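Local coordinates for uncharacterized protein (Leptospirillum rubarum, PDB 3OMD) that is of unknown function but belongs to the DUF5069 family and folds as a single all-helical chain of seven helices, at residues A[27-32]-A[52-57]; A[80-83]-A[88-91]; A[122-127]-A[137-142]. All coordinates share one frame; numbering follows the deposited sequence. Where two conformers were deposited one is given.

Contact 1. Residues A[27-32]-A[52-57]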
ATOM      1  N   LYS A  27      -1.718  -4.724  -3.851  1.00 11.29           N
ATOM      2  CA  LYS A  27      -2.764  -5.405  -3.034  1.00 11.43           C
ATOM      3  C   LYS A  27      -3.259  -4.476  -1.920  1.00 11.62           C
ATOM      4  O   LYS A  27      -4.457  -4.430  -1.639  1.00 12.45           O
ATOM      5  CB  LYS A  27      -2.206  -6.688  -2.417  1.00 11.86           C
ATOM      6  CG  LYS A  27      -2.058  -7.832  -3.445  1.00 12.35           C
ATOM      7  CD  LYS A  27      -1.696  -9.115  -2.716  1.00 13.47           C
ATOM      8  CE  LYS A  27      -1.576 -10.271  -3.704  1.00 14.78           C
ATOM      9  NZ  LYS A  27      -1.301 -11.572  -2.981  1.00 17.06           N
ATOM     10  N   ARG A  28      -2.310  -3.800  -1.248  1.00 10.79           N
ATOM     11  CA  ARG A  28      -2.641  -2.954  -0.116  1.00 10.62           C
ATOM     12  C   ARG A  28      -3.591  -1.821  -0.544  1.00 11.33           C
ATOM     13  O   ARG A  28      -4.578  -1.518   0.145  1.00 12.29           O
ATOM     14  CB  ARG A  28      -1.341  -2.365   0.452  1.00 11.43           C
ATOM     15  CG  ARG A  28      -1.559  -1.499   1.715  1.00 12.45           C
ATOM     16  CD  ARG A  28      -0.216  -1.194   2.316  1.00 11.86           C
ATOM     17  NE  ARG A  28      -0.350  -0.525   3.613  1.00 11.89           N
ATOM     18  CZ  ARG A  28      -0.542  -1.162   4.766  1.00 12.16           C
ATOM     19  NH1 ARG A  28      -0.571  -2.492   4.813  1.00 12.20           N
ATOM     20  NH2 ARG A  28      -0.662  -0.450   5.894  1.00 12.49           N
ATOM     21  N   VAL A  29      -3.282  -1.181  -1.669  1.00 10.68           N
ATOM     22  CA  VAL A  29      -4.135  -0.088  -2.117  1.00 11.64           C
ATOM     23  C   VAL A  29      -5.445  -0.559  -2.731  1.00 11.83           C
ATOM     24  O   VAL A  29      -6.421   0.193  -2.684  1.00 12.55           O
ATOM     25  CB  VAL A  29      -3.340   0.904  -3.020  1.00 10.77           C
ATOM     26  CG1 VAL A  29      -3.120   0.361  -4.445  1.00 11.79           C
ATOM     27  CG2 VAL A  29      -4.036   2.246  -3.066  1.00 13.15           C
ATOM     28  N   ILE A  30      -5.474  -1.755  -3.328  1.00 11.37           N
ATOM     29  CA  ILE A  30      -6.792  -2.355  -3.623  1.00 12.02           C
ATOM     30  C   ILE A  30      -7.665  -2.386  -2.368  1.00 12.37           C
ATOM     31  O   ILE A  30      -8.831  -1.962  -2.382  1.00 12.83           O
ATOM     32  CB  ILE A  30      -6.625  -3.751  -4.247  1.00 12.05           C
ATOM     33  CG1 ILE A  30      -6.065  -3.602  -5.680  1.00 12.16           C
ATOM     34  CG2 ILE A  30      -7.982  -4.537  -4.275  1.00 14.24           C
ATOM     35  CD1 ILE A  30      -5.570  -5.001  -6.238  1.00 13.64           C
ATOM     36  N   ASP A  31      -7.088  -2.881  -1.278  1.00 12.76           N
ATOM     37  CA  ASP A  31      -7.872  -3.018  -0.045  1.00 12.97           C
ATOM     38  C   ASP A  31      -8.313  -1.659   0.466  1.00 13.16           C
ATOM     39  O   ASP A  31      -9.456  -1.491   0.886  1.00 13.22           O
ATOM     40  CB  ASP A  31      -7.039  -3.716   1.020  1.00 13.04           C
ATOM     41  CG  ASP A  31      -6.764  -5.174   0.694  1.00 14.25           C
ATOM     42  OD1 ASP A  31      -7.413  -5.764  -0.211  1.00 16.18           O
ATOM     43  OD2 ASP A  31      -5.862  -5.772   1.344  1.00 15.23           O
ATOM     44  N   LYS A  32      -7.398  -0.695   0.426  1.00 12.54           N
ATOM     45  CA  LYS A  32      -7.736   0.651   0.908  1.00 11.96           C
ATOM     46  C   LYS A  32      -8.784   1.301  -0.002  1.00 12.47           C
ATOM     47  O   LYS A  32      -9.673   2.007   0.502  1.00 13.64           O
ATOM     48  CB  LYS A  32      -6.486   1.551   0.978  1.00 11.72           C
ATOM     49  CG  LYS A  32      -5.515   1.068   2.098  1.00 12.82           C
ATOM     50  CD  LYS A  32      -4.140   1.753   2.062  1.00 15.19           C
ATOM     51  CE  LYS A  32      -4.311   3.203   2.290  1.00 14.38           C
ATOM     52  NZ  LYS A  32      -2.960   3.909   2.076  1.00 13.47           N
ATOM     53  N   GLN A  52      -0.159   7.919  -3.096  1.00 14.37           N
ATOM     54  CA  GLN A  52       0.130   8.913  -4.142  1.00 15.32           C
ATOM     55  C   GLN A  52       1.412   8.499  -4.863  1.00 15.19           C
ATOM     56  O   GLN A  52       1.513   8.659  -6.075  1.00 16.02           O
ATOM     57  CB  GLN A  52       0.332  10.282  -3.507  1.00 16.19           C
ATOM     58  CG  GLN A  52      -0.937  10.932  -2.971  1.00 19.31           C
ATOM     59  CD  GLN A  52      -0.618  12.175  -2.139  1.00 20.70           C
ATOM     60  OE1 GLN A  52       0.248  12.963  -2.536  1.00 24.85           O
ATOM     61  NE2 GLN A  52      -1.335  12.373  -1.000  1.00 19.29           N
ATOM     62  N   ALA A  53       2.404   8.011  -4.116  1.00 14.69           N
ATOM     63  CA  ALA A  53       3.657   7.588  -4.758  1.00 15.28           C
ATOM     64  C   ALA A  53       3.416   6.437  -5.742  1.00 14.96           C
ATOM     65  O   ALA A  53       3.930   6.441  -6.847  1.00 15.64           O
ATOM     66  CB  ALA A  53       4.731   7.220  -3.705  1.00 16.97           C
ATOM     67  N   PHE A  54       2.580   5.479  -5.359  1.00 13.72           N
ATOM     68  CA  PHE A  54       2.257   4.348  -6.231  1.00 13.11           C
ATOM     69  C   PHE A  54       1.460   4.847  -7.452  1.00 13.24           C
ATOM     70  O   PHE A  54       1.801   4.549  -8.624  1.00 13.29           O
ATOM     71  CB  PHE A  54       1.421   3.324  -5.445  1.00 14.62           C
ATOM     72  CG  PHE A  54       0.908   2.203  -6.293  1.00 12.28           C
ATOM     73  CD1 PHE A  54       1.720   1.106  -6.577  1.00 12.45           C
ATOM     74  CD2 PHE A  54      -0.398   2.218  -6.770  1.00 13.63           C
ATOM     75  CE1 PHE A  54       1.266   0.070  -7.377  1.00 12.93           C
ATOM     76  CE2 PHE A  54      -0.848   1.187  -7.592  1.00 15.00           C
ATOM     77  CZ  PHE A  54      -0.015   0.122  -7.898  1.00 14.19           C
ATOM     78  N   PHE A  55       0.380   5.598  -7.195  1.00 12.55           N
ATOM     79  CA  PHE A  55      -0.392   6.106  -8.327  1.00 13.08           C
ATOM     80  C   PHE A  55       0.436   6.990  -9.270  1.00 14.39           C
ATOM     81  O   PHE A  55       0.317   6.898 -10.504  1.00 16.00           O
ATOM     82  CB  PHE A  55      -1.609   6.910  -7.806  1.00 13.70           C
ATOM     83  CG  PHE A  55      -2.643   6.040  -7.080  1.00 13.10           C
ATOM     84  CD1 PHE A  55      -3.002   4.795  -7.578  1.00 14.14           C
ATOM     85  CD2 PHE A  55      -3.294   6.526  -5.932  1.00 13.11           C
ATOM     86  CE1 PHE A  55      -4.017   4.007  -6.935  1.00 13.95           C
ATOM     87  CE2 PHE A  55      -4.286   5.748  -5.286  1.00 13.57           C
ATOM     88  CZ  PHE A  55      -4.657   4.501  -5.780  1.00 13.53           C
ATOM     89  N   SER A  56       1.275   7.846  -8.699  0.50 14.07           N
ATOM     90  CA  SER A  56       2.110   8.724  -9.527  0.50 14.39           C
ATOM     91  C   SER A  56       3.049   7.893 -10.396  0.50 14.29           C
ATOM     92  O   SER A  56       3.152   8.109 -11.606  0.50 14.98           O
ATOM     93  CB  SER A  56       2.925   9.705  -8.662  0.50 14.71           C
ATOM     94  OG  SER A  56       3.726  10.541  -9.483  0.50 16.21           O
ATOM     95  N   PHE A  57       3.688   6.897  -9.786  1.00 13.47           N
ATOM     96  CA  PHE A  57       4.709   6.115 -10.499  1.00 13.16           C
ATOM     97  C   PHE A  57       4.118   5.460 -11.744  1.00 13.89           C
ATOM     98  O   PHE A  57       4.726   5.485 -12.828  1.00 14.24           O
ATOM     99  CB  PHE A  57       5.299   5.056  -9.573  1.00 12.89           C
ATOM    100  CG  PHE A  57       6.491   4.354 -10.178  1.00 12.82           C
ATOM    101  CD1 PHE A  57       7.777   4.781  -9.887  1.00 14.93           C
ATOM    102  CD2 PHE A  57       6.312   3.270 -11.057  1.00 13.80           C
ATOM    103  CE1 PHE A  57       8.895   4.123 -10.492  1.00 14.17           C
ATOM    104  CE2 PHE A  57       7.387   2.597 -11.633  1.00 13.97           C
ATOM    105  CZ  PHE A  57       8.700   3.055 -11.365  1.00 14.99           C
TER

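Contact 2. Residues A[80-83]-A[88-91]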
ATOM      1  N   ALA A  80      -5.469  -6.518 -14.184  1.00 14.60           N
ATOM      2  CA  ALA A  80      -5.671  -6.329 -15.623  1.00 14.30           C
ATOM      3  C   ALA A  80      -6.060  -4.866 -15.893  1.00 15.09           C
ATOM      4  O   ALA A  80      -5.627  -4.275 -16.901  1.00 15.68           O
ATOM      5  CB  ALA A  80      -6.707  -7.300 -16.168  1.00 15.94           C
ATOM      6  N   TRP A  81      -6.850  -4.261 -15.005  1.00 14.69           N
ATOM      7  CA  TRP A  81      -7.210  -2.855 -15.199  1.00 15.00           C
ATOM      8  C   TRP A  81      -5.961  -1.954 -15.115  1.00 14.57           C
ATOM      9  O   TRP A  81      -5.729  -1.084 -15.969  1.00 15.34           O
ATOM     10  CB  TRP A  81      -8.270  -2.417 -14.152  1.00 15.94           C
ATOM     11  CG  TRP A  81      -8.779  -1.033 -14.414  1.00 16.38           C
ATOM     12  CD1 TRP A  81      -9.833  -0.674 -15.212  1.00 18.40           C
ATOM     13  CD2 TRP A  81      -8.270   0.186 -13.843  1.00 16.50           C
ATOM     14  NE1 TRP A  81      -9.997   0.699 -15.194  1.00 21.50           N
ATOM     15  CE2 TRP A  81      -9.054   1.251 -14.360  1.00 19.44           C
ATOM     16  CE3 TRP A  81      -7.219   0.477 -12.959  1.00 16.64           C
ATOM     17  CZ2 TRP A  81      -8.835   2.587 -14.018  1.00 20.07           C
ATOM     18  CZ3 TRP A  81      -6.967   1.854 -12.631  1.00 17.35           C
ATOM     19  CH2 TRP A  81      -7.802   2.871 -13.154  1.00 19.16           C
ATOM     20  N   VAL A  82      -5.131  -2.193 -14.100  1.00 13.43           N
ATOM     21  CA  VAL A  82      -3.885  -1.441 -13.971  1.00 13.53           C
ATOM     22  C   VAL A  82      -3.039  -1.535 -15.259  1.00 14.11           C
ATOM     23  O   VAL A  82      -2.558  -0.512 -15.803  1.00 15.51           O
ATOM     24  CB  VAL A  82      -3.082  -1.906 -12.737  1.00 13.22           C
ATOM     25  CG1 VAL A  82      -1.635  -1.325 -12.754  1.00 14.56           C
ATOM     26  CG2 VAL A  82      -3.829  -1.473 -11.473  1.00 15.21           C
ATOM     27  N   HIS A  83      -2.872  -2.754 -15.767  1.00 14.48           N
ATOM     28  CA  HIS A  83      -2.086  -2.918 -17.003  1.00 15.56           C
ATOM     29  C   HIS A  83      -2.714  -2.120 -18.144  1.00 16.74           C
ATOM     30  O   HIS A  83      -2.000  -1.489 -18.926  1.00 16.81           O
ATOM     31  CB  HIS A  83      -1.972  -4.394 -17.353  1.00 15.83           C
ATOM     32  CG  HIS A  83      -1.035  -5.150 -16.464  1.00 14.08           C
ATOM     33  ND1 HIS A  83      -1.076  -6.527 -16.319  1.00 17.04           N
ATOM     34  CD2 HIS A  83       0.035  -4.732 -15.748  1.00 15.45           C
ATOM     35  CE1 HIS A  83      -0.093  -6.909 -15.521  1.00 15.24           C
ATOM     36  NE2 HIS A  83       0.575  -5.841 -15.141  1.00 15.63           N
ATOM     37  N   ARG A  88       3.648   1.588 -18.110  1.00 16.35           N
ATOM     38  CA  ARG A  88       4.860   1.401 -17.272  1.00 15.72           C
ATOM     39  C   ARG A  88       4.703   0.131 -16.420  1.00 15.41           C
ATOM     40  O   ARG A  88       5.687  -0.593 -16.183  1.00 15.80           O
ATOM     41  CB  ARG A  88       5.122   2.645 -16.415  1.00 16.27           C
ATOM     42  CG  ARG A  88       6.514   2.654 -15.789  1.00 15.39           C
ATOM     43  CD  ARG A  88       6.713   3.934 -15.017  1.00 15.73           C
ATOM     44  NE  ARG A  88       8.101   4.163 -14.623  1.00 14.13           N
ATOM     45  CZ  ARG A  88       8.487   5.145 -13.830  1.00 13.96           C
ATOM     46  NH1 ARG A  88       9.791   5.297 -13.595  1.00 15.65           N
ATOM     47  NH2 ARG A  88       7.579   5.968 -13.262  1.00 14.69           N
ATOM     48  N   SER A  89       3.465  -0.143 -16.000  1.00 14.77           N
ATOM     49  CA  SER A  89       3.227  -1.331 -15.142  1.00 14.26           C
ATOM     50  C   SER A  89       3.432  -2.662 -15.899  1.00 14.11           C
ATOM     51  O   SER A  89       3.528  -3.727 -15.260  1.00 15.09           O
ATOM     52  CB  SER A  89       1.801  -1.319 -14.571  1.00 14.14           C
ATOM     53  OG  SER A  89       0.828  -1.655 -15.570  1.00 15.38           O
ATOM     54  N   LYS A  90       3.474  -2.593 -17.234  1.00 16.31           N
ATOM     55  CA  LYS A  90       3.699  -3.788 -18.074  1.00 16.06           C
ATOM     56  C   LYS A  90       5.187  -4.066 -18.324  1.00 15.92           C
ATOM     57  O   LYS A  90       5.520  -5.034 -19.044  1.00 18.07           O
ATOM     58  CB  LYS A  90       3.010  -3.649 -19.432  1.00 18.15           C
ATOM     59  CG  LYS A  90       1.508  -3.491 -19.367  1.00 20.03           C
ATOM     60  CD  LYS A  90       1.019  -3.466 -20.853  1.00 25.67           C
ATOM     61  CE  LYS A  90      -0.203  -2.718 -21.097  1.00 26.97           C
ATOM     62  NZ  LYS A  90      -0.396  -2.797 -22.563  1.00 28.51           N
ATOM     63  N   ASN A  91       6.059  -3.246 -17.721  1.00 15.61           N
ATOM     64  CA  ASN A  91       7.497  -3.407 -17.866  1.00 17.02           C
ATOM     65  C   ASN A  91       8.100  -3.932 -16.564  1.00 16.54           C
ATOM     66  O   ASN A  91       8.157  -3.194 -15.577  1.00 15.71           O
ATOM     67  CB  ASN A  91       8.121  -2.044 -18.242  1.00 17.65           C
ATOM     68  CG  ASN A  91       9.609  -2.130 -18.522  1.00 23.56           C
ATOM     69  OD1 ASN A  91      10.387  -2.604 -17.695  1.00 29.04           O
ATOM     70  ND2 ASN A  91      10.019  -1.627 -19.689  1.00 28.98           N
TER
HETATM   71  O   HOH W   1       2.319  -5.083 -13.114  1.00 28.61           O

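Contact 3. Residues A[122-127]-A[137-142]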
ATOM      1  N   SER A 122       7.253   1.702  20.554  1.00 26.21           N
ATOM      2  CA  SER A 122       5.956   1.350  21.169  1.00 27.72           C
ATOM      3  C   SER A 122       5.467  -0.030  20.758  1.00 27.50           C
ATOM      4  O   SER A 122       4.727  -0.681  21.500  1.00 30.58           O
ATOM      5  CB  SER A 122       4.868   2.404  20.891  1.00 27.46           C
ATOM      6  OG  SER A 122       4.360   2.332  19.538  1.00 30.28           O
ATOM      7  N   LEU A 123       5.893  -0.499  19.596  1.00 25.97           N
ATOM      8  CA  LEU A 123       5.435  -1.792  19.077  1.00 26.10           C
ATOM      9  C   LEU A 123       6.385  -2.906  19.435  1.00 27.40           C
ATOM     10  O   LEU A 123       5.943  -3.999  19.806  1.00 28.96           O
ATOM     11  CB  LEU A 123       5.294  -1.733  17.544  1.00 25.25           C
ATOM     12  CG  LEU A 123       4.203  -0.840  16.942  1.00 25.14           C
ATOM     13  CD1 LEU A 123       4.469  -0.647  15.458  1.00 24.86           C
ATOM     14  CD2 LEU A 123       2.825  -1.404  17.150  1.00 29.61           C
ATOM     15  N   ALA A 124       7.687  -2.651  19.301  1.00 26.23           N
ATOM     16  CA  ALA A 124       8.681  -3.707  19.488  1.00 27.80           C
ATOM     17  C   ALA A 124      10.037  -3.079  19.790  1.00 27.98           C
ATOM     18  O   ALA A 124      10.871  -2.891  18.884  1.00 26.52           O
ATOM     19  CB  ALA A 124       8.738  -4.612  18.290  1.00 27.94           C
ATOM     20  N   PRO A 125      10.312  -2.706  21.041  0.50 28.96           N
ATOM     21  CA  PRO A 125      11.497  -1.830  21.133  0.50 28.86           C
ATOM     22  C   PRO A 125      12.869  -2.494  20.893  0.50 29.26           C
ATOM     23  O   PRO A 125      13.869  -1.797  20.754  0.50 29.65           O
ATOM     24  CB  PRO A 125      11.414  -1.287  22.565  0.50 29.73           C
ATOM     25  CG  PRO A 125      10.580  -2.275  23.309  0.50 30.73           C
ATOM     26  CD  PRO A 125       9.571  -2.780  22.307  0.50 30.14           C
ATOM     27  N   GLY A 126      12.908  -3.822  20.842  0.50 29.66           N
ATOM     28  CA  GLY A 126      14.162  -4.539  20.622  0.50 30.29           C
ATOM     29  C   GLY A 126      14.520  -4.627  19.144  0.50 29.60           C
ATOM     30  O   GLY A 126      15.507  -5.268  18.769  0.50 30.25           O
ATOM     31  N   ARG A 127      13.743  -3.946  18.300  1.00 28.86           N
ATOM     32  CA  ARG A 127      13.809  -4.223  16.849  1.00 27.52           C
ATOM     33  C   ARG A 127      14.515  -3.073  16.096  1.00 26.45           C
ATOM     34  O   ARG A 127      13.937  -2.449  15.206  1.00 24.86           O
ATOM     35  CB  ARG A 127      12.416  -4.479  16.271  1.00 27.18           C
ATOM     36  CG  ARG A 127      11.827  -5.871  16.616  1.00 30.73           C
ATOM     37  CD  ARG A 127      12.745  -7.060  16.328  1.00 33.95           C
ATOM     38  NE  ARG A 127      13.145  -7.170  14.923  1.00 34.20           N
ATOM     39  CZ  ARG A 127      12.421  -7.736  13.967  1.00 33.70           C
ATOM     40  NH1 ARG A 127      11.235  -8.272  14.237  1.00 34.49           N
ATOM     41  NH2 ARG A 127      12.891  -7.760  12.726  1.00 33.83           N
ATOM     42  N   LEU A 137       5.140  -0.842   8.920  1.00 13.40           N
ATOM     43  CA  LEU A 137       3.730  -1.185   8.689  1.00 13.37           C
ATOM     44  C   LEU A 137       3.481  -2.676   8.954  1.00 14.26           C
ATOM     45  O   LEU A 137       2.477  -3.023   9.585  1.00 15.06           O
ATOM     46  CB  LEU A 137       3.326  -0.825   7.259  1.00 12.63           C
ATOM     47  CG  LEU A 137       3.185   0.678   6.984  1.00 12.85           C
ATOM     48  CD1 LEU A 137       3.033   0.928   5.494  1.00 14.98           C
ATOM     49  CD2 LEU A 137       1.972   1.243   7.722  1.00 15.77           C
ATOM     50  N   ASP A 138       4.329  -3.566   8.429  1.00 13.87           N
ATOM     51  CA  ASP A 138       4.124  -4.998   8.691  1.00 14.84           C
ATOM     52  C   ASP A 138       4.213  -5.289  10.184  1.00 15.75           C
ATOM     53  O   ASP A 138       3.495  -6.159  10.688  1.00 16.14           O
ATOM     54  CB  ASP A 138       5.153  -5.846   7.934  1.00 16.22           C
ATOM     55  CG  ASP A 138       4.715  -6.210   6.542  1.00 18.10           C
ATOM     56  OD1 ASP A 138       3.525  -6.058   6.197  1.00 17.10           O
ATOM     57  OD2 ASP A 138       5.599  -6.690   5.809  1.00 20.52           O
ATOM     58  N   LEU A 139       5.128  -4.608  10.886  1.00 15.08           N
ATOM     59  CA  LEU A 139       5.266  -4.844  12.333  1.00 16.55           C
ATOM     60  C   LEU A 139       3.973  -4.445  13.041  1.00 16.44           C
ATOM     61  O   LEU A 139       3.460  -5.228  13.878  1.00 18.49           O
ATOM     62  CB  LEU A 139       6.455  -4.025  12.873  1.00 16.83           C
ATOM     63  CG  LEU A 139       6.700  -4.096  14.381  1.00 18.19           C
ATOM     64  CD1 LEU A 139       7.224  -5.475  14.699  1.00 22.04           C
ATOM     65  CD2 LEU A 139       7.725  -3.026  14.779  1.00 21.56           C
ATOM     66  N   GLU A 140       3.448  -3.254  12.716  1.00 16.49           N
ATOM     67  CA  GLU A 140       2.224  -2.776  13.371  1.00 17.65           C
ATOM     68  C   GLU A 140       1.046  -3.709  13.045  1.00 17.69           C
ATOM     69  O   GLU A 140       0.117  -3.877  13.875  1.00 19.69           O
ATOM     70  CB  GLU A 140       1.907  -1.333  12.971  1.00 18.47           C
ATOM     71  CG  GLU A 140       0.592  -0.817  13.596  1.00 22.80           C
ATOM     72  CD  GLU A 140       0.566   0.666  14.037  1.00 26.44           C
ATOM     73  OE1 GLU A 140       1.581   1.393  13.951  1.00 26.39           O
ATOM     74  OE2 GLU A 140      -0.523   1.105  14.515  1.00 31.51           O
ATOM     75  N   GLU A 141       1.071  -4.293  11.838  1.00 16.36           N
ATOM     76  CA  GLU A 141      -0.032  -5.134  11.369  1.00 16.17           C
ATOM     77  C   GLU A 141       0.224  -6.628  11.669  1.00 18.37           C
ATOM     78  O   GLU A 141      -0.376  -7.536  11.082  1.00 19.21           O
ATOM     79  CB  GLU A 141      -0.278  -4.891   9.882  1.00 15.46           C
ATOM     80  CG  GLU A 141      -0.860  -3.469   9.678  1.00 14.03           C
ATOM     81  CD  GLU A 141      -1.039  -3.058   8.268  1.00 14.76           C
ATOM     82  OE1 GLU A 141      -0.566  -3.741   7.317  1.00 14.48           O
ATOM     83  OE2 GLU A 141      -1.628  -1.963   8.110  1.00 15.60           O
ATOM     84  N   LYS A 142       1.125  -6.860  12.621  1.00 19.40           N
ATOM     85  CA  LYS A 142       1.303  -8.194  13.254  1.00 22.13           C
ATOM     86  C   LYS A 142       1.770  -9.287  12.285  1.00 22.40           C
ATOM     87  O   LYS A 142       1.455 -10.480  12.460  1.00 25.19           O
ATOM     88  CB  LYS A 142       0.023  -8.622  14.021  1.00 23.69           C
ATOM     89  CG  LYS A 142      -0.457  -7.578  15.029  1.00 27.08           C
ATOM     90  CD  LYS A 142      -1.728  -8.071  15.740  1.00 34.62           C
ATOM     91  CE  LYS A 142      -2.148  -7.078  16.820  1.00 38.65           C
ATOM     92  NZ  LYS A 142      -3.031  -7.748  17.818  1.00 43.71           N
TER

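Contact 1. Residues A[27-32]-A[52-57]
The rings of F54 and F55 each receive one methyl group of V29. In both cases the methyl approaches obliquely, neither squarely over a face nor along an edge. CG1 of V29 meets the F54 ring at its CD2-CE2 side, 4.0 Å from CE2. CG2 turns to the F55 ring and lies 3.6 Å from CZ, at the far end of that side chain. The two branches of one valine therefore serve two neighbouring rings.

The V29 torsion explains the split. CG1 lies between the backbone N and the carbonyl carbon (chi1 77°), and CG2 is anti to the N. The CB of F54 points toward helix 26-38. F55 starts off to one side, and only the end of its ring comes close. The backbones stay well apart, with the CA atoms of V29 and F54 separated by 8.8 Å.

Other side chains pack around these rings. F65 of helix 62-69 touches V29 and meets the F55 ring with planes at about 60°. F54 meets F58 at about 55° and also touches M23. The contact lies in the interior, joining helix 26-38 to helix 50-58.

Polar groups of helix 26-38 find partners elsewhere. K32 NZ forms a salt bridge with D51 and a hydrogen bond to the cysteinesulfonic acid at position 48, while R28 reaches E141. No hydrogen bond or salt bridge crosses between 27-32 and 52-57, so the attraction between them rests on dispersion and the burial of apolar surface.

Contact 2. Residues A[80-83]-A[88-91]
H83, near the end of helix 75-85, faces S89 in a short 3-10 segment, and their CA atoms are 5.8 Å apart. The side chain of S89 points toward the helix. Its OG lies at the edge of the H83 ring, near the ring plane and 3.2 Å from CD2. This is a close approach and not a hydrogen bond. The polar partner of OG is the carbonyl of S86, in the connection between the two segments.

The neighbouring ring atom NE2 is used as well. A water sits in the ring plane 2.8 Å from H83 NE2. The same water donates to S89 O, also at 2.8 Å, so it bridges the ring to the 3-10 backbone. With CG anti to the carbonyl carbon (chi1 -73°) the H83 ring swings to S89, and its chi2 of 160° turns the CD2-NE2 edge that way.

The arrangement is a helix-to-helix connection, in which the link after helix 75-85 folds back on the last turn of that helix. The chain leaves helix 75-85, passes through a 3-10 segment that ends at K90 and enters helix 92-104. N91 is the N-cap of that next helix, and its OD1 accepts from E94 N.

V82 adds an apolar touch, with CG1 3.9 Å from S89 CB. V82 also packs on F65 of helix 62-69. K90 lies at the exposed margin. Its chain is extended beyond CG and runs past the carbonyl of H83, with CE 3.1 Å from H83 O. The ammonium NZ is farther from that oxygen, at 4.2 Å, and makes no hydrogen bond to it.

Contact 3. Residues A[122-127]-A[137-142]
Apolar packing carries most of this contact. L139 directs its isobutyl group between L123 and A124. CD2 of L139 lies 3.9 Å from L123 CB and 4.0 Å from A124 CB. The other methyl, CD1, also reaches A124 CB at 4.0 Å, so both tips of the leucine rest on the alanine methyl. L139 CG is anti to the backbone N (chi1 177°), which carries the branch out to L123 and A124.

The second kind of contact is aliphatic against a charged side chain. L123 and E140 cross at about a right angle. CD1 of L123 sits 3.6 Å from E140 CB, on the apolar base of the glutamate. The carboxylate is near as well, with OE1 3.8 Å from the same methyl, but this is only packing. R120 and V119 of helix 110-123 add contacts to L139 and E140.

The contact brings together the C-terminal ends of helix 110-123 and helix 133-140. Each end has its own backbone signature. After helix 110-123 the chain makes a type I beta turn from A124 to R127, closed by R127 N to A124 O at 3.1 Å. Helix 133-140 ends in a Schellman motif, with K142 at positive phi as the C-prime residue. There K142 N bonds to L139 O at 3.1 Å, and R143 N bonds to D138 O.

Ionic pairs lie around the contact but do not cross it. R127 pairs with D129 and with the C-terminal carboxylate of V145. D138 and E141 both pair with R143, and E141 also binds the hydroxyl of Y44.

Contact 1 is the core contact: its three touching residues are buried near the centre of the chain and meet through apolar groups alone. Contact 2 is partly buried and mixes an apolar touch with a water bridge. Contact 3 lies at the surface, where aliphatic groups pack against each other and against a glutamate. No two contacts share a helix, yet contact 1 touches both others. F57 O probably accepts a hydrogen bond from R88 NH2, reaching contact 2. The salt bridge between R28 NH1 and E141 OE1 reaches contact 3. Contacts 2 and 3 lie on opposite sides of the chain's centre, with nearest atoms about 18 Å apart.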